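Local structure of putative short-chain dehydrogenase/reductase (Corynebacterium glutamicum, 3E9N) at residues E98-L103 with T144-S149; V128-N132 with K150-L156; T173-T179 with T223-P229. The protein has no established function but belongs to the short-chain dehydrogenase/reductase family and is probably a dinucleotide-dependent oxidoreductase, perhaps acting as an acetoacetyl-CoA reductase. One frame throughout, in Å; residues are numbered along the deposited sequence.

Overall arrangement
After the first strands of the Rossmann-type sheet, the chain enters helix 95-124, whose early turns later meet the start of helix 144-164; contact 1 closes this loop. Before it closes, strand 127-131 has already begun contact 2, which is completed by the next turns of helix 144-164. Contacts 1 and 2 therefore cross along the sequence, and together they tie a helix pair to the central sheet. Contact 3 follows in series: strand 170-176, next to strand 127-131, pairs with strand 220-229 after an excursion through helix 203-214. It touches contact 2 through probable backbone hydrogen bonds between Val174 and both Tyr130 and Asn132, whereas contact 1 lies about 10 Å from it at the nearest atoms.

Contact 1: residues E98-L103 with T144-S149; sequences EWHAHL and TIYAAS
Trp99 stands opposite Ile145, and Leu103 opposite Ser149, where two helical segments run in the same general direction, their axes 10.0 Å apart at closest and crossing at -31°. Ile145 shares out its branches among three neighbours. With chi1 at -60°, CG1 sits beside the backbone N and lies over one face of the indole, toward the rim, as a CH-pi contact 3.4 Å from Trp99 CE2. The CG2 branch turns to His102 CB, 3.7 Å away, while CD1 lies against Glu98, whose side chain crosses that of Ile145 at about a right angle. At the indole edge, Ala148 CB approaches Trp99 CH2 to 3.6 Å. Tyr146 matches the tyrosine of the YxxxK signature of short-chain dehydrogenases, and these helices also meet a second subunit, Trp99 packing on its Ala111 and Ala148 on its Ala152, consistent with the four-helix interface common in this family. Beyond the CG2 branch, the His102 and Tyr146 rings meet obliquely, but they are modelled implausibly close, so the detail of their contact is doubtful. Tyr146 OH lies 3.4 Å from Glu98 OE2. Further along, Leu103 CD2 rests on Ser149 CB at 3.9 Å.

Contact 2: residues V128-N132 with K150-L156; sequences VIYIN and KHALRGL
The amide of Asn132 has Leu153 CD2 over one face, 3.4 Å from Asn132 CG, and the carbonyl oxygen of Lys150 in its own plane. That in-plane partner receives the hydrogen bond from Asn132 ND2 to Lys150 O, 2.9 Å long with an angle of 161° at the hydrogen, which fixes how the amide is turned. Its other end is tightly packed: Asn132 OD1 comes within 3.0 Å of Lys150 CB, the two side chains crossing at about a right angle. The phenol ring of Tyr130 is approached obliquely instead, by Leu153 CD1 at 3.6 Å from Tyr130 CD1 and, more loosely, by Leu156 CD2.

Leu153 thus joins the two flat groups. With CG anti to the backbone N (chi1 171°), the fork faces the strand; CD1 goes to Tyr130 and CD2 to Asn132. Lys150 O is gripped twice, since Arg154 N also donates to it in the ordinary helical pattern, so the side chain from the strand end adds a second bond to a carbonyl already used by the helix. Beyond the pair, Tyr130 meets the ring of His81 and packs on Pro110 and Ser114 of helix 95-124, while Arg154 forms a salt bridge with Asp158.

Strand 128-131 and helix 150-156 run almost antiparallel, at 167°, with axes 9.8 Å apart at closest. This is the return path of a beta-alpha-beta crossover in a Rossmann fold: strand 127-131, helix 144-164 and the parallel strand 170-176. Lys150 occupies the lysine position of the family's YxxxK signature.

Contact 3: residues T173-T179 with T223-P229; sequences TVSPGPT and TNVDVRP
Thr173 and Asn224 set the pattern on one face of this parallel strand pair, their side chains meeting obliquely so that Thr173 OG1 donates to Asn224 OD1; the modelled length of 2.5 Å is very short and doubtful at 2.40 Å resolution. With chi2 at 81°, the asparagine amide presents its two ends to different partners. OD1 also lies 2.7 Å from Ser175 OG, whereas Asn224 ND2 bonds Asp226 OD2 on its own strand at 2.8 Å, nearly straight at 172° but from above the carboxylate plane. Further along the same face the Arg228 chain bends at chi2 and folds back, bringing one face of its guanidinium over Asp226 CB. NH2 then bonds Val227 O at 2.8 Å, and the same NH2 makes a weak bond to Ser175 O, which lies at the edge of the guanidinium.

The other face is apolar, with Val174 CG1 and Val227 CG2 loosely apposed at 4.2 Å. Backbone bonds hold the strands in register, among them Ser175 N to Val225 O at 2.8 Å and an essentially linear 179°. Past Pro176-Gly177, which matches the Pro-Gly motif common at this point in short-chain dehydrogenases, the chain stays alongside: Thr179 OG1 donates to Pro229 O at 2.6 Å.

Strand 127-131 flanks the first segment through backbone bonds to Val174. Helix 144-164 packs against the Thr173 and Asn224 face through Arg154, and helix 203-214 lies against Val174, Val225 and Val227. Strand 220-229 is outermost within the chain, but it pairs antiparallel with a strand of a third subunit, so the sheet continues across that interface.

Contact 1: residues E98-L103 with T144-S149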
# COMPACT_ATOMS: atom_id res chain seq x y z
N GLU A 98 -15.98 -7.12 -21.64
CA GLU A 98 -16.01 -6.79 -20.22
C GLU A 98 -14.84 -5.86 -19.75
O GLU A 98 -15.09 -4.84 -19.14
CB GLU A 98 -16.00 -8.08 -19.45
CG GLU A 98 -16.93 -8.11 -18.23
CD GLU A 98 -17.03 -9.54 -17.68
OE1 GLU A 98 -17.61 -10.42 -18.39
OE2 GLU A 98 -16.49 -9.80 -16.57
N TRP A 99 -13.58 -6.19 -20.06
CA TRP A 99 -12.46 -5.26 -19.85
C TRP A 99 -12.71 -3.84 -20.37
O TRP A 99 -12.42 -2.86 -19.67
CB TRP A 99 -11.18 -5.77 -20.51
CG TRP A 99 -10.46 -6.73 -19.67
CD1 TRP A 99 -10.42 -8.09 -19.82
CD2 TRP A 99 -9.68 -6.42 -18.52
NE1 TRP A 99 -9.64 -8.64 -18.83
CE2 TRP A 99 -9.16 -7.64 -18.03
CE3 TRP A 99 -9.33 -5.23 -17.89
CZ2 TRP A 99 -8.33 -7.70 -16.91
CZ3 TRP A 99 -8.51 -5.30 -16.76
CH2 TRP A 99 -8.02 -6.53 -16.29
N HIS A 100 -13.15 -3.75 -21.62
CA HIS A 100 -13.36 -2.44 -22.23
C HIS A 100 -14.48 -1.69 -21.51
O HIS A 100 -14.36 -0.52 -21.19
CB HIS A 100 -13.70 -2.56 -23.72
CG HIS A 100 -12.53 -2.94 -24.57
ND1 HIS A 100 -11.40 -2.15 -24.68
CD2 HIS A 100 -12.33 -4.01 -25.38
CE1 HIS A 100 -10.55 -2.73 -25.51
NE2 HIS A 100 -11.08 -3.86 -25.94
N ALA A 101 -15.57 -2.39 -21.22
CA ALA A 101 -16.69 -1.74 -20.54
C ALA A 101 -16.25 -1.16 -19.17
O ALA A 101 -16.50 0.01 -18.85
CB ALA A 101 -17.82 -2.75 -20.37
N HIS A 102 -15.65 -1.99 -18.34
CA HIS A 102 -15.17 -1.54 -17.05
C HIS A 102 -14.13 -0.42 -17.08
O HIS A 102 -14.30 0.58 -16.37
CB HIS A 102 -14.60 -2.69 -16.27
CG HIS A 102 -15.59 -3.32 -15.37
ND1 HIS A 102 -15.85 -2.84 -14.10
CD2 HIS A 102 -16.37 -4.41 -15.54
CE1 HIS A 102 -16.76 -3.61 -13.52
NE2 HIS A 102 -17.09 -4.58 -14.37
N LEU A 103 -13.05 -0.61 -17.84
CA LEU A 103 -11.99 0.39 -17.89
C LEU A 103 -12.52 1.65 -18.48
O LEU A 103 -12.12 2.73 -18.05
CB LEU A 103 -10.80 -0.07 -18.72
CG LEU A 103 -10.04 -1.18 -18.01
CD1 LEU A 103 -8.85 -1.67 -18.84
CD2 LEU A 103 -9.60 -0.68 -16.65
N THR A 144 -10.69 -10.41 -11.68
CA THR A 144 -9.45 -9.86 -12.16
C THR A 144 -9.70 -8.44 -12.72
O THR A 144 -8.88 -7.54 -12.54
CB THR A 144 -8.90 -10.83 -13.23
OG1 THR A 144 -7.53 -11.17 -12.96
CG2 THR A 144 -9.06 -10.29 -14.62
N ILE A 145 -10.84 -8.24 -13.36
CA ILE A 145 -11.14 -6.98 -13.99
C ILE A 145 -11.50 -5.93 -12.95
O ILE A 145 -11.18 -4.75 -13.12
CB ILE A 145 -12.32 -7.15 -14.98
CG1 ILE A 145 -11.93 -8.16 -16.06
CG2 ILE A 145 -12.71 -5.82 -15.60
CD1 ILE A 145 -13.02 -8.49 -17.05
N TYR A 146 -12.15 -6.34 -11.88
CA TYR A 146 -12.57 -5.39 -10.89
C TYR A 146 -11.39 -4.88 -10.12
O TYR A 146 -11.24 -3.69 -9.96
CB TYR A 146 -13.71 -5.94 -10.03
CG TYR A 146 -14.72 -6.65 -10.92
CD1 TYR A 146 -15.08 -6.09 -12.15
CD2 TYR A 146 -15.26 -7.88 -10.58
CE1 TYR A 146 -15.98 -6.74 -13.01
CE2 TYR A 146 -16.18 -8.54 -11.44
CZ TYR A 146 -16.53 -7.95 -12.65
OH TYR A 146 -17.39 -8.56 -13.51
N ALA A 147 -10.50 -5.79 -9.72
CA ALA A 147 -9.25 -5.43 -9.04
C ALA A 147 -8.44 -4.46 -9.89
O ALA A 147 -7.92 -3.48 -9.39
CB ALA A 147 -8.44 -6.69 -8.73
N ALA A 148 -8.38 -4.71 -11.19
CA ALA A 148 -7.50 -3.91 -12.01
C ALA A 148 -8.01 -2.49 -12.17
O ALA A 148 -7.25 -1.51 -12.05
CB ALA A 148 -7.26 -4.55 -13.33
N SER A 149 -9.30 -2.35 -12.40
CA SER A 149 -9.88 -1.04 -12.60
C SER A 149 -9.90 -0.26 -11.31
O SER A 149 -9.69 0.95 -11.33
CB SER A 149 -11.26 -1.12 -13.19
OG SER A 149 -12.06 -1.96 -12.39

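Contact 2: residues V128-N132 with K150-L156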
# COMPACT_ATOMS: atom_id res chain seq x y z
N VAL A 128 -12.50 17.36 -7.02
CA VAL A 128 -12.81 16.21 -7.84
C VAL A 128 -12.82 14.98 -6.92
O VAL A 128 -11.84 14.68 -6.26
CB VAL A 128 -11.79 16.00 -9.04
CG1 VAL A 128 -12.15 14.75 -9.88
CG2 VAL A 128 -11.77 17.20 -9.93
N ILE A 129 -13.95 14.29 -6.86
CA ILE A 129 -14.03 13.16 -6.00
C ILE A 129 -14.31 11.92 -6.81
O ILE A 129 -15.25 11.91 -7.60
CB ILE A 129 -15.12 13.35 -4.94
CG1 ILE A 129 -14.72 14.52 -4.02
CG2 ILE A 129 -15.27 12.05 -4.13
CD1 ILE A 129 -15.88 15.29 -3.46
N TYR A 130 -13.49 10.88 -6.64
CA TYR A 130 -13.71 9.58 -7.30
C TYR A 130 -14.33 8.60 -6.32
O TYR A 130 -13.91 8.57 -5.15
CB TYR A 130 -12.39 9.02 -7.81
CG TYR A 130 -11.61 9.93 -8.76
CD1 TYR A 130 -11.87 9.93 -10.11
CD2 TYR A 130 -10.59 10.77 -8.30
CE1 TYR A 130 -11.14 10.75 -10.97
CE2 TYR A 130 -9.85 11.59 -9.14
CZ TYR A 130 -10.12 11.57 -10.46
OH TYR A 130 -9.44 12.41 -11.32
N ILE A 131 -15.35 7.84 -6.75
CA ILE A 131 -15.90 6.78 -5.94
C ILE A 131 -15.30 5.53 -6.47
O ILE A 131 -15.60 5.14 -7.59
CB ILE A 131 -17.39 6.61 -6.07
CG1 ILE A 131 -18.10 7.94 -5.90
CG2 ILE A 131 -17.91 5.65 -4.99
CD1 ILE A 131 -18.15 8.37 -4.53
N ASN A 132 -14.45 4.89 -5.67
CA ASN A 132 -13.68 3.70 -6.07
C ASN A 132 -14.25 2.37 -5.51
O ASN A 132 -15.27 1.87 -6.02
CB ASN A 132 -12.20 3.84 -5.64
CG ASN A 132 -11.26 2.99 -6.46
OD1 ASN A 132 -11.69 2.13 -7.26
ND2 ASN A 132 -9.95 3.22 -6.29
N LYS A 150 -10.13 -0.90 -10.17
CA LYS A 150 -10.11 -0.09 -8.95
C LYS A 150 -8.69 0.32 -8.57
O LYS A 150 -8.51 1.41 -8.02
CB LYS A 150 -10.84 -0.75 -7.78
CG LYS A 150 -10.04 -1.72 -6.94
CD LYS A 150 -10.79 -2.08 -5.62
CE LYS A 150 -12.02 -3.08 -5.83
NZ LYS A 150 -11.79 -4.58 -5.58
N HIS A 151 -7.71 -0.54 -8.87
CA HIS A 151 -6.32 -0.17 -8.67
C HIS A 151 -5.93 0.89 -9.68
O HIS A 151 -5.25 1.86 -9.32
CB HIS A 151 -5.38 -1.38 -8.69
CG HIS A 151 -5.36 -2.13 -7.39
ND1 HIS A 151 -5.97 -3.35 -7.22
CD2 HIS A 151 -4.89 -1.77 -6.17
CE1 HIS A 151 -5.84 -3.74 -5.97
NE2 HIS A 151 -5.19 -2.80 -5.31
N ALA A 152 -6.44 0.76 -10.90
CA ALA A 152 -6.23 1.79 -11.91
C ALA A 152 -6.75 3.20 -11.51
O ALA A 152 -6.04 4.23 -11.62
CB ALA A 152 -6.83 1.35 -13.21
N LEU A 153 -7.99 3.23 -11.02
CA LEU A 153 -8.68 4.46 -10.72
C LEU A 153 -7.90 5.15 -9.62
O LEU A 153 -7.70 6.36 -9.61
CB LEU A 153 -10.09 4.12 -10.27
CG LEU A 153 -10.90 5.27 -9.71
CD1 LEU A 153 -11.16 6.42 -10.79
CD2 LEU A 153 -12.19 4.68 -9.24
N ARG A 154 -7.36 4.35 -8.72
CA ARG A 154 -6.61 4.87 -7.60
C ARG A 154 -5.30 5.51 -8.01
O ARG A 154 -4.96 6.57 -7.48
CB ARG A 154 -6.39 3.78 -6.54
CG ARG A 154 -5.52 4.29 -5.37
CD ARG A 154 -6.21 5.45 -4.60
NE ARG A 154 -5.39 5.87 -3.47
CZ ARG A 154 -5.66 5.56 -2.20
NH1 ARG A 154 -4.86 5.95 -1.23
NH2 ARG A 154 -6.76 4.88 -1.90
N GLY A 155 -4.54 4.90 -8.94
CA GLY A 155 -3.32 5.56 -9.47
C GLY A 155 -3.59 6.84 -10.28
O GLY A 155 -2.80 7.79 -10.28
N LEU A 156 -4.70 6.83 -11.00
CA LEU A 156 -5.20 8.02 -11.70
C LEU A 156 -5.42 9.14 -10.68
O LEU A 156 -4.89 10.22 -10.84
CB LEU A 156 -6.55 7.70 -12.42
CG LEU A 156 -7.35 8.88 -13.02
CD1 LEU A 156 -6.52 9.74 -13.97
CD2 LEU A 156 -8.57 8.39 -13.74

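Contact 3: residues T173-T179 with T223-P229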
# COMPACT_ATOMS: atom_id res chain seq x y z
N THR A 173 -10.61 10.50 -3.02
CA THR A 173 -11.17 9.21 -3.32
C THR A 173 -11.96 8.72 -2.16
O THR A 173 -11.48 8.62 -1.05
CB THR A 173 -10.09 8.16 -3.59
OG1 THR A 173 -9.21 8.15 -2.46
CG2 THR A 173 -9.30 8.53 -4.82
N VAL A 174 -13.19 8.37 -2.41
CA VAL A 174 -13.97 7.78 -1.39
C VAL A 174 -13.99 6.32 -1.77
O VAL A 174 -14.41 6.00 -2.88
CB VAL A 174 -15.38 8.42 -1.38
CG1 VAL A 174 -16.34 7.61 -0.49
CG2 VAL A 174 -15.26 9.90 -0.95
N SER A 175 -13.52 5.43 -0.89
CA SER A 175 -13.38 4.01 -1.28
C SER A 175 -14.26 3.06 -0.49
O SER A 175 -13.93 2.65 0.62
CB SER A 175 -11.94 3.53 -1.18
OG SER A 175 -11.02 4.58 -1.43
N PRO A 176 -15.42 2.73 -1.05
CA PRO A 176 -16.23 1.67 -0.43
C PRO A 176 -15.65 0.26 -0.63
O PRO A 176 -14.88 0.01 -1.56
CB PRO A 176 -17.57 1.77 -1.16
CG PRO A 176 -17.36 2.80 -2.27
CD PRO A 176 -15.91 3.15 -2.36
N GLY A 177 -16.01 -0.68 0.23
CA GLY A 177 -15.54 -2.03 0.02
C GLY A 177 -16.09 -2.95 1.08
O GLY A 177 -16.77 -2.50 1.98
N PRO A 178 -15.79 -4.23 0.98
CA PRO A 178 -16.35 -5.21 1.91
C PRO A 178 -15.66 -5.20 3.28
O PRO A 178 -14.52 -4.77 3.41
CB PRO A 178 -16.12 -6.55 1.19
CG PRO A 178 -14.90 -6.31 0.32
CD PRO A 178 -14.93 -4.85 -0.06
N THR A 179 -16.36 -5.67 4.29
CA THR A 179 -15.78 -5.78 5.63
C THR A 179 -15.25 -7.18 5.81
O THR A 179 -16.03 -8.12 5.74
CB THR A 179 -16.84 -5.46 6.71
OG1 THR A 179 -16.93 -4.03 6.90
CG2 THR A 179 -16.52 -6.14 8.02
N THR A 223 -7.88 13.53 1.26
CA THR A 223 -7.59 12.81 0.03
C THR A 223 -8.24 11.42 -0.07
O THR A 223 -8.52 10.93 -1.18
CB THR A 223 -6.04 12.69 -0.17
OG1 THR A 223 -5.49 11.90 0.88
CG2 THR A 223 -5.43 14.08 -0.11
N ASN A 224 -8.43 10.74 1.05
CA ASN A 224 -9.05 9.44 0.95
C ASN A 224 -9.93 9.11 2.16
O ASN A 224 -9.66 9.55 3.28
CB ASN A 224 -8.03 8.34 0.59
CG ASN A 224 -8.69 6.95 0.46
OD1 ASN A 224 -9.32 6.55 -0.60
ND2 ASN A 224 -8.54 6.17 1.55
N VAL A 225 -11.03 8.43 1.90
CA VAL A 225 -11.96 8.03 2.97
C VAL A 225 -12.28 6.58 2.70
O VAL A 225 -12.80 6.26 1.65
CB VAL A 225 -13.28 8.84 2.97
CG1 VAL A 225 -14.21 8.36 4.04
CG2 VAL A 225 -13.03 10.37 3.11
N ASP A 226 -11.91 5.67 3.60
CA ASP A 226 -12.20 4.25 3.40
C ASP A 226 -13.51 3.90 4.14
O ASP A 226 -13.67 4.18 5.31
CB ASP A 226 -10.97 3.41 3.78
CG ASP A 226 -9.75 3.72 2.88
OD1 ASP A 226 -8.64 4.07 3.42
OD2 ASP A 226 -9.87 3.67 1.60
N VAL A 227 -14.47 3.34 3.41
CA VAL A 227 -15.83 3.13 3.89
C VAL A 227 -16.16 1.63 3.84
O VAL A 227 -15.86 0.98 2.88
CB VAL A 227 -16.86 3.94 3.02
CG1 VAL A 227 -18.27 3.70 3.48
CG2 VAL A 227 -16.54 5.42 3.04
N ARG A 228 -16.79 1.10 4.88
CA ARG A 228 -17.06 -0.34 4.97
C ARG A 228 -18.38 -0.55 5.68
O ARG A 228 -18.79 0.31 6.43
CB ARG A 228 -15.95 -1.06 5.74
CG ARG A 228 -14.82 -1.51 4.88
CD ARG A 228 -13.62 -0.75 5.27
NE ARG A 228 -12.46 -0.99 4.41
CZ ARG A 228 -12.24 -0.43 3.21
NH1 ARG A 228 -11.12 -0.71 2.55
NH2 ARG A 228 -13.15 0.39 2.66
N PRO A 229 -19.04 -1.69 5.44
CA PRO A 229 -20.23 -2.03 6.23
C PRO A 229 -19.92 -2.29 7.70
O PRO A 229 -18.80 -2.62 8.07
CB PRO A 229 -20.72 -3.35 5.60
CG PRO A 229 -20.00 -3.47 4.26
CD PRO A 229 -18.75 -2.65 4.35